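PDB 4ZWN: monoglyceride lipase from Saccharomyces cerevisiae, which hydrolyses monoacylglycerols to free fatty acids and glycerol, prefers monounsaturated substrates, and also takes part in breaking down fatty acid ethyl esters. Local coordinates for residues 25-30 with 80-85; 42-47 with 95-100; 58-63 with 134-139; 188-193 with 234-239; 252-257 with 284-289. The protein carries 2 engineered substitutions. All blocks are in the same frame, centred on the assembly; numbering follows the deposited sequence.

The five contacts spread over one alpha/beta-hydrolase chain. Interactions 2 and 3 both reach the eight-stranded mixed sheet: interaction 2 at strand 44-51, interaction 3 between strands 62-67 and 138-143, their centres about 26 Å apart. Interaction 1, centred about 19 Å from the centre of interaction 3, fastens a loop before strand 37-41 to helix 78-86. Along the chain the first three cross, their segments alternating, so the N-terminal loop is fastened to helix 78-86 while interactions 2 and 3 reach the sheet. Interactions 4 and 5 follow in series; helix 233-248, part of interaction 4, is followed by helix 253-257, part of interaction 5, and their centres lie about 26 Å apart. The centres of interactions 4 and 1 are about 34 Å apart, on opposite sides of the chain's centre.

Interaction 1: 25-30 with 80-85; sequences YPYKVQ and LMDHLS
Y27 and Q30 converge on the carboxylate of D82, which joins the N-terminal loop 25-30 to helix 78-86 of the alpha/beta-hydrolase fold at the protein surface. Two hydrogen bonds end on the same oxygen. Y27 OH donates to D82 OD2 at 2.4 Å, shorter than usual and of doubtful exact length, and the backbone N of Q30 donates to D82 OD2 at 2.7 Å. The latter bond is nearly straight, with 168° at the hydrogen, and reaches the oxygen on its syn side, tilted out of the carboxylate plane. D82 CG stands anti to the helix backbone N (chi1 -166°), a torsion that sends the carboxylate out to the loop. The second oxygen, OD1, is hydrogen-bonded to T31 OG1, so the loop holds both ends of the group. With an alanine here, the Y27 hydroxyl and the Q30 amide would probably lose their shared acceptor and the loop could shift from the helix.

Van der Waals contacts surround these bonds. V29 CG1 approaches D82 OD1 at 3.4 Å, and the aliphatic CB of Q30 lies 3.5 Å from D82 OD2. Among the aromatic groups, the Y27 and H83 rings meet obliquely, their planes 34° apart. The ND1 of H83 is hydrogen-bonded to R79 O within its own helix, while H83 CE1 comes to 3.1 Å from Y27 OH.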
# COMPACT_ATOMS: atom_id res chain seq x y z
N TYR A 25 -18.53 6.73 7.24
CA TYR A 25 -17.13 7.06 6.97
C TYR A 25 -16.79 8.38 7.64
O TYR A 25 -17.30 9.43 7.25
CB TYR A 25 -16.88 7.12 5.46
CG TYR A 25 -15.43 7.31 5.07
CD1 TYR A 25 -14.45 6.42 5.49
CD2 TYR A 25 -15.05 8.37 4.25
CE1 TYR A 25 -13.12 6.60 5.13
CE2 TYR A 25 -13.73 8.54 3.88
CZ TYR A 25 -12.77 7.66 4.32
OH TYR A 25 -11.46 7.84 3.94
N PRO A 26 -15.91 8.34 8.66
CA PRO A 26 -15.60 9.48 9.52
C PRO A 26 -15.03 10.68 8.77
O PRO A 26 -15.17 11.81 9.23
CB PRO A 26 -14.57 8.92 10.50
CG PRO A 26 -14.78 7.45 10.48
CD PRO A 26 -15.16 7.14 9.06
N TYR A 27 -14.39 10.44 7.63
CA TYR A 27 -13.72 11.52 6.91
C TYR A 27 -14.63 12.15 5.86
O TYR A 27 -15.33 11.46 5.13
CB TYR A 27 -12.43 11.01 6.26
CG TYR A 27 -11.73 12.06 5.42
CD1 TYR A 27 -11.06 13.12 6.01
CD2 TYR A 27 -11.75 11.99 4.03
CE1 TYR A 27 -10.42 14.08 5.25
CE2 TYR A 27 -11.11 12.94 3.26
CZ TYR A 27 -10.45 13.98 3.88
OH TYR A 27 -9.82 14.93 3.11
N LYS A 28 -14.60 13.48 5.81
CA LYS A 28 -15.35 14.24 4.82
C LYS A 28 -14.44 14.63 3.66
O LYS A 28 -13.53 15.43 3.82
CB LYS A 28 -15.96 15.50 5.45
CG LYS A 28 -16.84 15.25 6.67
CD LYS A 28 -18.18 14.66 6.27
CE LYS A 28 -19.25 14.96 7.31
NZ LYS A 28 -20.60 14.49 6.87
N VAL A 29 -14.69 14.05 2.49
CA VAL A 29 -13.89 14.36 1.31
C VAL A 29 -14.13 15.81 0.89
O VAL A 29 -15.27 16.27 0.85
CB VAL A 29 -14.21 13.41 0.13
CG1 VAL A 29 -13.34 13.74 -1.08
CG2 VAL A 29 -14.02 11.97 0.55
N GLN A 30 -13.05 16.53 0.61
CA GLN A 30 -13.13 17.95 0.31
C GLN A 30 -13.16 18.24 -1.19
O GLN A 30 -13.62 19.30 -1.61
CB GLN A 30 -11.96 18.69 0.96
CG GLN A 30 -11.83 18.41 2.45
CD GLN A 30 -10.61 19.06 3.05
OE1 GLN A 30 -10.19 20.14 2.63
NE2 GLN A 30 -10.03 18.40 4.04
N LEU A 80 -6.28 9.86 1.74
CA LEU A 80 -4.95 10.18 1.21
C LEU A 80 -5.04 10.91 -0.13
O LEU A 80 -4.39 11.93 -0.34
CB LEU A 80 -4.12 8.92 1.06
CG LEU A 80 -2.73 9.10 0.44
CD1 LEU A 80 -1.90 10.08 1.27
CD2 LEU A 80 -2.03 7.76 0.32
N MET A 81 -5.84 10.36 -1.04
CA MET A 81 -6.00 10.93 -2.37
C MET A 81 -6.62 12.33 -2.33
O MET A 81 -6.29 13.19 -3.15
CB MET A 81 -6.85 10.01 -3.24
CG MET A 81 -6.20 8.67 -3.52
SD MET A 81 -7.08 7.62 -4.69
CE MET A 81 -8.49 7.13 -3.71
N ASP A 82 -7.52 12.55 -1.37
CA ASP A 82 -8.16 13.85 -1.21
C ASP A 82 -7.13 14.92 -0.83
O ASP A 82 -7.10 16.00 -1.42
CB ASP A 82 -9.26 13.78 -0.16
CG ASP A 82 -10.18 15.00 -0.18
OD1 ASP A 82 -10.47 15.50 -1.29
OD2 ASP A 82 -10.61 15.45 0.90
N HIS A 83 -6.28 14.61 0.15
CA HIS A 83 -5.25 15.54 0.59
C HIS A 83 -4.19 15.76 -0.48
O HIS A 83 -3.68 16.86 -0.64
CB HIS A 83 -4.60 15.06 1.89
CG HIS A 83 -5.42 15.30 3.12
ND1 HIS A 83 -6.59 14.60 3.38
CD2 HIS A 83 -5.26 16.16 4.15
CE1 HIS A 83 -7.10 15.02 4.52
NE2 HIS A 83 -6.31 15.96 5.01
N LEU A 84 -3.84 14.69 -1.20
CA LEU A 84 -2.88 14.81 -2.29
C LEU A 84 -3.43 15.71 -3.40
O LEU A 84 -2.69 16.51 -3.99
CB LEU A 84 -2.52 13.44 -2.86
CG LEU A 84 -1.57 12.57 -2.03
CD1 LEU A 84 -1.44 11.19 -2.65
CD2 LEU A 84 -0.21 13.23 -1.90
N SER A 85 -4.72 15.58 -3.68
CA SER A 85 -5.38 16.38 -4.71
C SER A 85 -5.33 17.86 -4.36
O SER A 85 -5.14 18.71 -5.23
CB SER A 85 -6.83 15.92 -4.89
OG SER A 85 -7.48 16.67 -5.90

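Interaction 2: 42-47 with 95-100; sequences DGAKFG and DQRGAG
G47 and D95 are joined through their backbones, D95 N donating to G47 O over 2.9 Å with 151° at the hydrogen, while their CA atoms lie 5.6 Å apart. Beyond D95 the chain enters a type II turn from Q96 to A99, closed by a bond from A99 N to Q96 O, and the side chain of R97 runs back obliquely toward the turn before the strand. Its CG is anti to the backbone N (chi1 -171°) and the chain bends at chi3, which carries the guanidinium to D42. There NH1 and NH2 reach end-on to the single oxygen D42 O, each at 3.1 Å and both from the same face of the carbonyl plane. In the alpha/beta-hydrolase fold this links the turn between strands 37-41 and 44-51 to the loop after strand 89-94. A44 CB lies over one face of the guanidinium, 3.4 Å from R97 NH1. The F46 ring turns its edge to two groups: CD2 is 3.5 Å from D95 O, and CZ is 3.7 Å from R97 NH2. The D42 carboxylate adds only a long ion pair, OD2 to R97 NH2 at 3.9 Å, whereas R97 NE forms its salt bridge with D119 of helix 113-134.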
# COMPACT_ATOMS: atom_id res chain seq x y z
N ASP A 42 -5.95 -9.69 -18.29
CA ASP A 42 -5.57 -11.05 -17.90
C ASP A 42 -6.66 -11.75 -17.09
O ASP A 42 -6.40 -12.31 -16.03
CB ASP A 42 -4.26 -11.02 -17.11
CG ASP A 42 -3.61 -12.39 -17.02
OD1 ASP A 42 -3.89 -13.24 -17.90
OD2 ASP A 42 -2.83 -12.62 -16.07
N GLY A 43 -7.89 -11.69 -17.59
CA GLY A 43 -8.99 -12.43 -17.00
C GLY A 43 -9.57 -11.83 -15.74
O GLY A 43 -10.15 -12.54 -14.92
N ALA A 44 -9.43 -10.52 -15.57
CA ALA A 44 -10.00 -9.85 -14.41
C ALA A 44 -10.48 -8.44 -14.76
O ALA A 44 -9.86 -7.74 -15.56
CB ALA A 44 -9.00 -9.80 -13.27
N LYS A 45 -11.60 -8.04 -14.17
CA LYS A 45 -12.14 -6.70 -14.38
C LYS A 45 -11.72 -5.79 -13.23
O LYS A 45 -12.34 -5.78 -12.17
CB LYS A 45 -13.67 -6.74 -14.50
CG LYS A 45 -14.27 -5.42 -14.97
CD LYS A 45 -15.79 -5.47 -15.03
CE LYS A 45 -16.39 -5.48 -13.63
NZ LYS A 45 -17.87 -5.28 -13.67
N PHE A 46 -10.65 -5.03 -13.45
CA PHE A 46 -10.08 -4.18 -12.42
C PHE A 46 -10.84 -2.87 -12.24
O PHE A 46 -11.00 -2.10 -13.19
CB PHE A 46 -8.61 -3.88 -12.73
CG PHE A 46 -7.71 -5.07 -12.62
CD1 PHE A 46 -7.49 -5.90 -13.71
CD2 PHE A 46 -7.07 -5.36 -11.43
CE1 PHE A 46 -6.65 -6.99 -13.61
CE2 PHE A 46 -6.23 -6.46 -11.32
CZ PHE A 46 -6.02 -7.28 -12.41
N GLY A 47 -11.32 -2.63 -11.03
CA GLY A 47 -11.88 -1.34 -10.68
C GLY A 47 -10.75 -0.39 -10.30
O GLY A 47 -9.87 -0.76 -9.52
N ASP A 95 -8.27 -1.61 -7.25
CA ASP A 95 -8.50 -2.80 -6.45
C ASP A 95 -7.76 -3.96 -7.10
O ASP A 95 -8.04 -4.32 -8.24
CB ASP A 95 -10.00 -3.10 -6.32
CG ASP A 95 -10.74 -2.06 -5.49
OD1 ASP A 95 -10.09 -1.22 -4.84
OD2 ASP A 95 -11.99 -2.11 -5.46
N GLN A 96 -6.79 -4.52 -6.39
CA GLN A 96 -5.95 -5.57 -6.94
C GLN A 96 -6.71 -6.88 -7.08
O GLN A 96 -7.77 -7.06 -6.48
CB GLN A 96 -4.71 -5.79 -6.07
CG GLN A 96 -3.87 -4.55 -5.84
CD GLN A 96 -2.73 -4.80 -4.86
OE1 GLN A 96 -1.83 -5.59 -5.14
NE2 GLN A 96 -2.78 -4.13 -3.72
N ARG A 97 -6.17 -7.79 -7.89
CA ARG A 97 -6.75 -9.11 -8.06
C ARG A 97 -6.86 -9.82 -6.71
O ARG A 97 -5.87 -9.97 -6.00
CB ARG A 97 -5.91 -9.94 -9.04
CG ARG A 97 -6.55 -11.26 -9.44
CD ARG A 97 -5.62 -12.05 -10.35
NE ARG A 97 -5.19 -11.27 -11.50
CZ ARG A 97 -5.71 -11.38 -12.72
NH1 ARG A 97 -6.68 -12.24 -12.96
NH2 ARG A 97 -5.25 -10.62 -13.71
N GLY A 98 -8.07 -10.23 -6.36
CA GLY A 98 -8.32 -10.90 -5.10
C GLY A 98 -8.95 -9.97 -4.08
O GLY A 98 -9.31 -10.40 -2.98
N ALA A 99 -9.10 -8.71 -4.44
CA ALA A 99 -9.58 -7.70 -3.51
C ALA A 99 -10.59 -6.74 -4.13
O ALA A 99 -10.70 -6.65 -5.36
CB ALA A 99 -8.41 -6.91 -2.94
N GLY A 100 -11.33 -6.04 -3.28
CA GLY A 100 -12.24 -4.99 -3.71
C GLY A 100 -13.30 -5.43 -4.70
O GLY A 100 -13.78 -6.56 -4.63

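Interaction 3: 58-63 with 134-139; sequences NEVRGR and KGIPLF
Parallel pairing of strands 62-67 and 138-143 in the central alpha/beta-hydrolase sheet begins here, at a bridge between R63 and L138. R63 spans its partner with both backbone polar atoms: its N donates to P137 O at 2.9 Å, and its O accepts from F139 N at 2.8 Å. Both bonds are nearly linear, 174° and 175° at the hydrogen. L138 CA adds a CA-H...O contact to R63 O at 3.4 Å. Ahead of the bridge, I136 CG1 stands between the backbone N and carbonyl carbon (chi1 63°), and its CD1 touches V60 CG1 at 3.8 Å. The pyrrolidine ring of P137 is set against the chain before R63, its CD 3.2 Å from R61 O and its CG 3.9 Å from G62 CA. A glycine in place of this proline would probably open a gap beside G62 and R61 O and free the backbone to turn where the strand starts. R63 NH2 and K134 NZ come within 3.7 Å, but E90 of neighbouring strand 89-94 forms salt bridges with both side chains. E130 of helix 113-134 also pairs with R63; that helix ends in a Schellman motif at G135, from which the chain leads through I136 and P137 into strand 138-143.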
# COMPACT_ATOMS: atom_id res chain seq x y z
N ASN A 58 -4.15 25.02 -11.48
CA ASN A 58 -4.44 23.77 -12.12
C ASN A 58 -3.42 22.69 -11.82
O ASN A 58 -3.77 21.54 -11.59
CB ASN A 58 -4.52 23.95 -13.62
CG ASN A 58 -3.21 23.70 -14.31
OD1 ASN A 58 -2.38 22.93 -13.85
ND2 ASN A 58 -3.01 24.38 -15.41
N GLU A 59 -2.16 23.11 -11.81
CA GLU A 59 -1.01 22.32 -12.15
C GLU A 59 -0.69 21.15 -11.25
O GLU A 59 -1.00 21.14 -10.09
CB GLU A 59 0.22 23.19 -12.26
CG GLU A 59 0.32 24.23 -11.17
CD GLU A 59 1.42 25.24 -11.43
OE1 GLU A 59 1.09 26.38 -11.78
OE2 GLU A 59 2.60 24.89 -11.27
N VAL A 60 -0.01 20.18 -11.85
CA VAL A 60 0.39 18.94 -11.24
C VAL A 60 1.87 18.88 -11.05
O VAL A 60 2.60 19.09 -11.96
CB VAL A 60 0.09 17.78 -12.19
CG1 VAL A 60 0.23 16.46 -11.49
CG2 VAL A 60 -1.27 17.93 -12.82
N ARG A 61 2.29 18.54 -9.85
CA ARG A 61 3.69 18.36 -9.50
C ARG A 61 4.12 16.92 -9.76
O ARG A 61 5.28 16.66 -10.09
CB ARG A 61 3.93 18.71 -8.03
CG ARG A 61 3.67 20.17 -7.69
CD ARG A 61 4.03 20.43 -6.25
NE ARG A 61 5.42 20.11 -5.99
CZ ARG A 61 6.40 21.01 -5.93
NH1 ARG A 61 6.13 22.30 -6.11
NH2 ARG A 61 7.65 20.63 -5.69
N GLY A 62 3.18 16.00 -9.61
CA GLY A 62 3.45 14.59 -9.83
C GLY A 62 2.23 13.70 -9.59
O GLY A 62 1.21 14.16 -9.07
N ARG A 63 2.35 12.44 -9.97
CA ARG A 63 1.28 11.47 -9.72
C ARG A 63 1.77 10.35 -8.80
O ARG A 63 2.90 9.88 -8.93
CB ARG A 63 0.77 10.87 -11.03
CG ARG A 63 -0.41 9.92 -10.86
CD ARG A 63 -0.86 9.33 -12.19
NE ARG A 63 -1.29 10.37 -13.12
CZ ARG A 63 -1.93 10.12 -14.27
NH1 ARG A 63 -2.21 8.87 -14.61
NH2 ARG A 63 -2.28 11.12 -15.06
N LYS A 134 2.30 14.59 -20.00
CA LYS A 134 2.28 15.75 -19.11
C LYS A 134 3.68 16.12 -18.60
O LYS A 134 3.87 17.20 -18.04
CB LYS A 134 1.36 15.50 -17.92
CG LYS A 134 -0.10 15.25 -18.29
CD LYS A 134 -0.93 14.94 -17.05
CE LYS A 134 -2.40 14.83 -17.39
NZ LYS A 134 -3.21 14.53 -16.18
N GLY A 135 4.63 15.21 -18.77
CA GLY A 135 5.97 15.41 -18.27
C GLY A 135 6.03 15.47 -16.75
O GLY A 135 6.77 16.29 -16.18
N ILE A 136 5.25 14.62 -16.09
CA ILE A 136 5.21 14.61 -14.63
C ILE A 136 5.73 13.30 -14.06
O ILE A 136 5.55 12.24 -14.66
CB ILE A 136 3.77 14.87 -14.11
CG1 ILE A 136 2.83 13.74 -14.54
CG2 ILE A 136 3.26 16.21 -14.59
CD1 ILE A 136 1.45 13.86 -13.95
N PRO A 137 6.38 13.37 -12.89
CA PRO A 137 6.97 12.18 -12.25
C PRO A 137 5.93 11.24 -11.67
O PRO A 137 4.87 11.68 -11.20
CB PRO A 137 7.84 12.78 -11.15
CG PRO A 137 7.16 14.07 -10.81
CD PRO A 137 6.63 14.59 -12.11
N LEU A 138 6.22 9.94 -11.70
CA LEU A 138 5.34 8.93 -11.14
C LEU A 138 5.96 8.30 -9.90
O LEU A 138 7.02 7.68 -9.97
CB LEU A 138 5.04 7.84 -12.17
CG LEU A 138 4.12 6.72 -11.70
CD1 LEU A 138 2.74 7.26 -11.36
CD2 LEU A 138 4.02 5.63 -12.76
N PHE A 139 5.29 8.46 -8.76
CA PHE A 139 5.75 7.89 -7.50
C PHE A 139 4.92 6.67 -7.14
O PHE A 139 3.78 6.52 -7.58
CB PHE A 139 5.68 8.93 -6.38
CG PHE A 139 6.63 10.09 -6.57
CD1 PHE A 139 6.23 11.21 -7.29
CD2 PHE A 139 7.90 10.06 -6.04
CE1 PHE A 139 7.09 12.28 -7.47
CE2 PHE A 139 8.77 11.12 -6.21
CZ PHE A 139 8.36 12.23 -6.93

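Interaction 4: 188-193 with 234-239; sequences IAPLLA and RQIHDF
H237 packs against P190 and A193 through CB, CG and CD2. Its CB touches A193 CB at 3.5 Å and also lies close to P190 CA. CG is anti to the backbone N (chi1 173°), which lays the imidazole beside the end of helix 185-191, with A193 CB 3.8 Å from H237 CG. On the ring, CD2 comes edge-on to P190 O at 3.1 Å and passes P190 CB at 3.9 Å. At the other edge, H237 ND1 donates to D238 OD1 at 3.1 Å, nearly straight at 171° and close to the ring plane. The same oxygen, D238 OD1, takes a salt-bridging hydrogen bond of 2.8 Å from R234 NH1. This shared acceptor fixes the rotation of the imidazole and holds the guanidinium in place, with A193 CB over one face, toward its rim. The apolar remainder comes from I236, one residue before H237: its CG2 meets P190 CG at 4.1 Å and its CD1 faces A189 CB. No hydrogen bond crosses between the segments, so the join rests on van der Waals contact. It sets the last turn of helix 185-191, kinked at P190, against the first turns of helix 233-248, with F233 touching A189 and M240 touching P190 on that longer helix.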
# COMPACT_ATOMS: atom_id res chain seq x y z
N ILE A 188 0.24 -20.70 10.04
CA ILE A 188 -0.13 -22.01 9.51
C ILE A 188 -0.47 -21.96 8.02
O ILE A 188 -0.08 -22.85 7.26
CB ILE A 188 -1.33 -22.60 10.28
CG1 ILE A 188 -1.05 -22.59 11.78
CG2 ILE A 188 -1.63 -24.01 9.81
CD1 ILE A 188 0.15 -23.41 12.17
N ALA A 189 -1.19 -20.92 7.60
CA ALA A 189 -1.64 -20.81 6.21
C ALA A 189 -0.49 -20.81 5.18
O ALA A 189 -0.58 -21.53 4.19
CB ALA A 189 -2.50 -19.56 6.03
N PRO A 190 0.58 -20.02 5.41
CA PRO A 190 1.68 -20.13 4.45
C PRO A 190 2.36 -21.49 4.50
O PRO A 190 2.83 -21.99 3.48
CB PRO A 190 2.65 -19.03 4.89
CG PRO A 190 1.82 -18.07 5.66
CD PRO A 190 0.81 -18.92 6.36
N LEU A 191 2.39 -22.09 5.69
CA LEU A 191 2.99 -23.40 5.88
C LEU A 191 2.25 -24.50 5.11
O LEU A 191 2.86 -25.47 4.67
CB LEU A 191 3.03 -23.76 7.37
CG LEU A 191 4.33 -23.54 8.14
CD1 LEU A 191 4.98 -22.22 7.78
CD2 LEU A 191 4.05 -23.61 9.63
N LEU A 192 0.95 -24.32 4.94
CA LEU A 192 0.11 -25.31 4.27
C LEU A 192 -0.28 -24.91 2.85
O LEU A 192 -1.06 -25.60 2.20
CB LEU A 192 -1.17 -25.57 5.08
CG LEU A 192 -1.02 -26.22 6.46
CD1 LEU A 192 -2.37 -26.44 7.12
CD2 LEU A 192 -0.26 -27.52 6.34
N ALA A 193 0.29 -23.81 2.37
CA ALA A 193 -0.08 -23.24 1.08
C ALA A 193 0.17 -24.20 -0.09
O ALA A 193 -0.75 -24.50 -0.84
CB ALA A 193 0.67 -21.95 0.84
N ARG A 234 -2.58 -19.50 -0.88
CA ARG A 234 -1.60 -19.15 -1.90
C ARG A 234 -1.31 -17.65 -1.84
O ARG A 234 -0.15 -17.24 -1.84
CB ARG A 234 -2.09 -19.56 -3.30
CG ARG A 234 -1.16 -19.21 -4.46
CD ARG A 234 0.33 -19.38 -4.13
NE ARG A 234 0.71 -20.75 -3.81
CZ ARG A 234 1.85 -21.08 -3.21
NH1 ARG A 234 2.72 -20.13 -2.87
NH2 ARG A 234 2.13 -22.34 -2.95
N GLN A 235 -2.36 -16.85 -1.77
CA GLN A 235 -2.22 -15.40 -1.65
C GLN A 235 -1.44 -15.03 -0.40
O GLN A 235 -0.47 -14.27 -0.46
CB GLN A 235 -3.59 -14.72 -1.63
CG GLN A 235 -3.53 -13.22 -1.38
CD GLN A 235 -4.88 -12.62 -1.03
OE1 GLN A 235 -5.68 -13.25 -0.35
NE2 GLN A 235 -5.12 -11.40 -1.49
N ILE A 236 -1.87 -15.57 0.73
CA ILE A 236 -1.26 -15.26 2.02
C ILE A 236 0.22 -15.65 2.08
O ILE A 236 1.06 -14.86 2.51
CB ILE A 236 -2.03 -15.94 3.17
CG1 ILE A 236 -3.47 -15.42 3.21
CG2 ILE A 236 -1.34 -15.69 4.50
CD1 ILE A 236 -4.37 -16.18 4.13
N HIS A 237 0.52 -16.87 1.64
CA HIS A 237 1.90 -17.34 1.59
C HIS A 237 2.79 -16.41 0.79
O HIS A 237 3.91 -16.10 1.18
CB HIS A 237 1.96 -18.75 0.99
CG HIS A 237 3.36 -19.24 0.74
ND1 HIS A 237 4.08 -18.92 -0.39
CD2 HIS A 237 4.16 -20.05 1.48
CE1 HIS A 237 5.26 -19.50 -0.34
NE2 HIS A 237 5.33 -20.20 0.79
N ASP A 238 2.27 -15.95 -0.34
CA ASP A 238 3.06 -15.19 -1.28
C ASP A 238 3.44 -13.80 -0.77
O ASP A 238 4.56 -13.35 -1.00
CB ASP A 238 2.33 -15.09 -2.62
CG ASP A 238 2.44 -16.37 -3.42
OD1 ASP A 238 2.94 -17.36 -2.87
OD2 ASP A 238 2.02 -16.38 -4.60
N PHE A 239 2.54 -13.13 -0.06
CA PHE A 239 2.93 -11.83 0.47
C PHE A 239 3.63 -11.97 1.82
O PHE A 239 4.33 -11.06 2.25
CB PHE A 239 1.73 -10.84 0.55
CG PHE A 239 0.58 -11.28 1.43
CD1 PHE A 239 0.74 -11.42 2.80
CD2 PHE A 239 -0.68 -11.43 0.89
CE1 PHE A 239 -0.33 -11.78 3.60
CE2 PHE A 239 -1.75 -11.78 1.69
CZ PHE A 239 -1.58 -11.96 3.04

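Interaction 5: 252-257 with 284-289; sequences NYIQKN and IRDCPS. Engineered in segment 284-289: R285 (natural residue Gln).
I254 is the first residue of segment 252-257 to meet the end of helix 277-286, and it does so with both branches. The contact joins short helix 253-257 to the chain just before strand 292-297 of the alpha/beta-hydrolase sheet. I254 CG2, anti to the backbone N, touches C287 CA at 3.9 Å and stays near D286 O. Its CD1, at the tip of the other branch, lies 3.9 Å from D286 CB, the two side chains crossing at about a right angle. I254 CG2 also reaches the ring of P288 at CD, 3.9 Å away.

Q255 follows, one residue further along the helix. A bend at chi2 (89°) brings CG in front of the D286 carbonyl, 3.4 Å from D286 O, and that oxygen lies over one face of the Q255 amide. The amide and the D286 carboxylate are turned only 26° from each other, yet each has its polar partner outside the pair: Q255 OE1 is hydrogen-bonded to N249, and D286 OD2 forms a salt bridge with K282. The backbone of Q255 also touches P288, with P288 CG 3.7 Å from Q255 O; the CA atoms of Q255 and P288, 5.1 Å apart, are the nearest CA pair across the segments.

Since no hydrogen bond or salt bridge crosses between the two segments, their attachment depends on the shape fit of I254 and the aliphatic part of Q255 against D286 CB, D286 O and the P288 ring.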
# COMPACT_ATOMS: atom_id res chain seq x y z
N ASN A 252 22.67 -10.44 0.06
CA ASN A 252 22.53 -9.02 -0.24
C ASN A 252 21.61 -8.74 -1.42
O ASN A 252 21.95 -7.98 -2.32
CB ASN A 252 23.91 -8.40 -0.51
CG ASN A 252 24.70 -8.19 0.75
OD1 ASN A 252 24.14 -8.26 1.84
ND2 ASN A 252 25.99 -7.92 0.61
N TYR A 253 20.43 -9.36 -1.39
CA TYR A 253 19.45 -9.17 -2.44
C TYR A 253 19.10 -7.70 -2.62
O TYR A 253 18.99 -7.21 -3.75
CB TYR A 253 18.18 -9.97 -2.14
CG TYR A 253 17.07 -9.73 -3.13
CD1 TYR A 253 17.07 -10.37 -4.36
CD2 TYR A 253 16.03 -8.86 -2.84
CE1 TYR A 253 16.06 -10.15 -5.28
CE2 TYR A 253 15.01 -8.64 -3.75
CZ TYR A 253 15.03 -9.29 -4.96
OH TYR A 253 14.02 -9.07 -5.87
N ILE A 254 18.92 -7.00 -1.51
CA ILE A 254 18.53 -5.60 -1.55
C ILE A 254 19.63 -4.73 -2.14
O ILE A 254 19.38 -3.95 -3.06
CB ILE A 254 18.16 -5.09 -0.14
CG1 ILE A 254 16.99 -5.91 0.42
CG2 ILE A 254 17.80 -3.61 -0.19
CD1 ILE A 254 16.54 -5.50 1.80
N GLN A 255 20.85 -4.88 -1.63
CA GLN A 255 21.98 -4.09 -2.11
C GLN A 255 22.23 -4.27 -3.61
O GLN A 255 22.62 -3.32 -4.29
CB GLN A 255 23.26 -4.45 -1.34
CG GLN A 255 23.27 -4.05 0.12
CD GLN A 255 22.69 -5.12 1.02
OE1 GLN A 255 21.94 -5.99 0.57
NE2 GLN A 255 23.04 -5.06 2.30
N LYS A 256 21.99 -5.47 -4.11
CA LYS A 256 22.31 -5.80 -5.50
C LYS A 256 21.22 -5.38 -6.48
O LYS A 256 21.52 -5.03 -7.62
CB LYS A 256 22.57 -7.30 -5.64
CG LYS A 256 23.84 -7.78 -4.96
CD LYS A 256 24.01 -9.28 -5.14
CE LYS A 256 25.19 -9.82 -4.35
NZ LYS A 256 25.33 -11.28 -4.52
N ASN A 257 19.96 -5.44 -6.06
CA ASN A 257 18.86 -5.27 -7.00
C ASN A 257 18.05 -3.98 -6.84
O ASN A 257 17.29 -3.61 -7.74
CB ASN A 257 17.91 -6.47 -6.89
CG ASN A 257 18.60 -7.77 -7.25
OD1 ASN A 257 18.67 -8.14 -8.42
ND2 ASN A 257 19.11 -8.47 -6.24
N ILE A 284 15.80 -0.15 5.76
CA ILE A 284 16.50 1.11 5.52
C ILE A 284 18.01 0.94 5.69
O ILE A 284 18.80 1.47 4.91
CB ILE A 284 15.99 2.22 6.45
CG1 ILE A 284 14.51 2.50 6.16
CG2 ILE A 284 16.78 3.51 6.26
CD1 ILE A 284 14.25 2.91 4.72
N ARG A 285 18.40 0.17 6.71
CA ARG A 285 19.80 -0.18 6.92
C ARG A 285 20.41 -0.88 5.71
O ARG A 285 21.53 -0.56 5.29
CB ARG A 285 19.95 -1.07 8.14
CG ARG A 285 20.05 -0.33 9.45
CD ARG A 285 20.31 -1.31 10.58
NE ARG A 285 20.71 -0.64 11.80
CZ ARG A 285 21.97 -0.51 12.21
NH1 ARG A 285 22.96 -1.03 11.48
NH2 ARG A 285 22.25 0.12 13.34
N ASP A 286 19.69 -1.85 5.16
CA ASP A 286 20.20 -2.66 4.05
C ASP A 286 20.11 -1.95 2.70
O ASP A 286 20.85 -2.28 1.77
CB ASP A 286 19.44 -3.99 3.96
CG ASP A 286 19.64 -4.87 5.19
OD1 ASP A 286 20.64 -4.67 5.92
OD2 ASP A 286 18.80 -5.76 5.42
N CYS A 287 19.22 -0.97 2.59
CA CYS A 287 19.00 -0.27 1.33
C CYS A 287 20.24 0.51 0.90
O CYS A 287 20.79 1.29 1.68
CB CYS A 287 17.80 0.67 1.43
SG CYS A 287 17.34 1.49 -0.12
N PRO A 288 20.69 0.29 -0.35
CA PRO A 288 21.93 0.88 -0.87
C PRO A 288 21.76 2.32 -1.35
O PRO A 288 22.76 3.00 -1.58
CB PRO A 288 22.27 -0.03 -2.05
CG PRO A 288 20.94 -0.48 -2.55
CD PRO A 288 20.06 -0.62 -1.32
N SER A 289 20.52 2.78 -1.48
CA SER A 289 20.25 4.12 -2.00
C SER A 289 20.82 5.22 -1.11
O SER A 289 20.87 5.07 0.11
CB SER A 289 18.74 4.33 -2.16
OG SER A 289 18.47 5.65 -2.58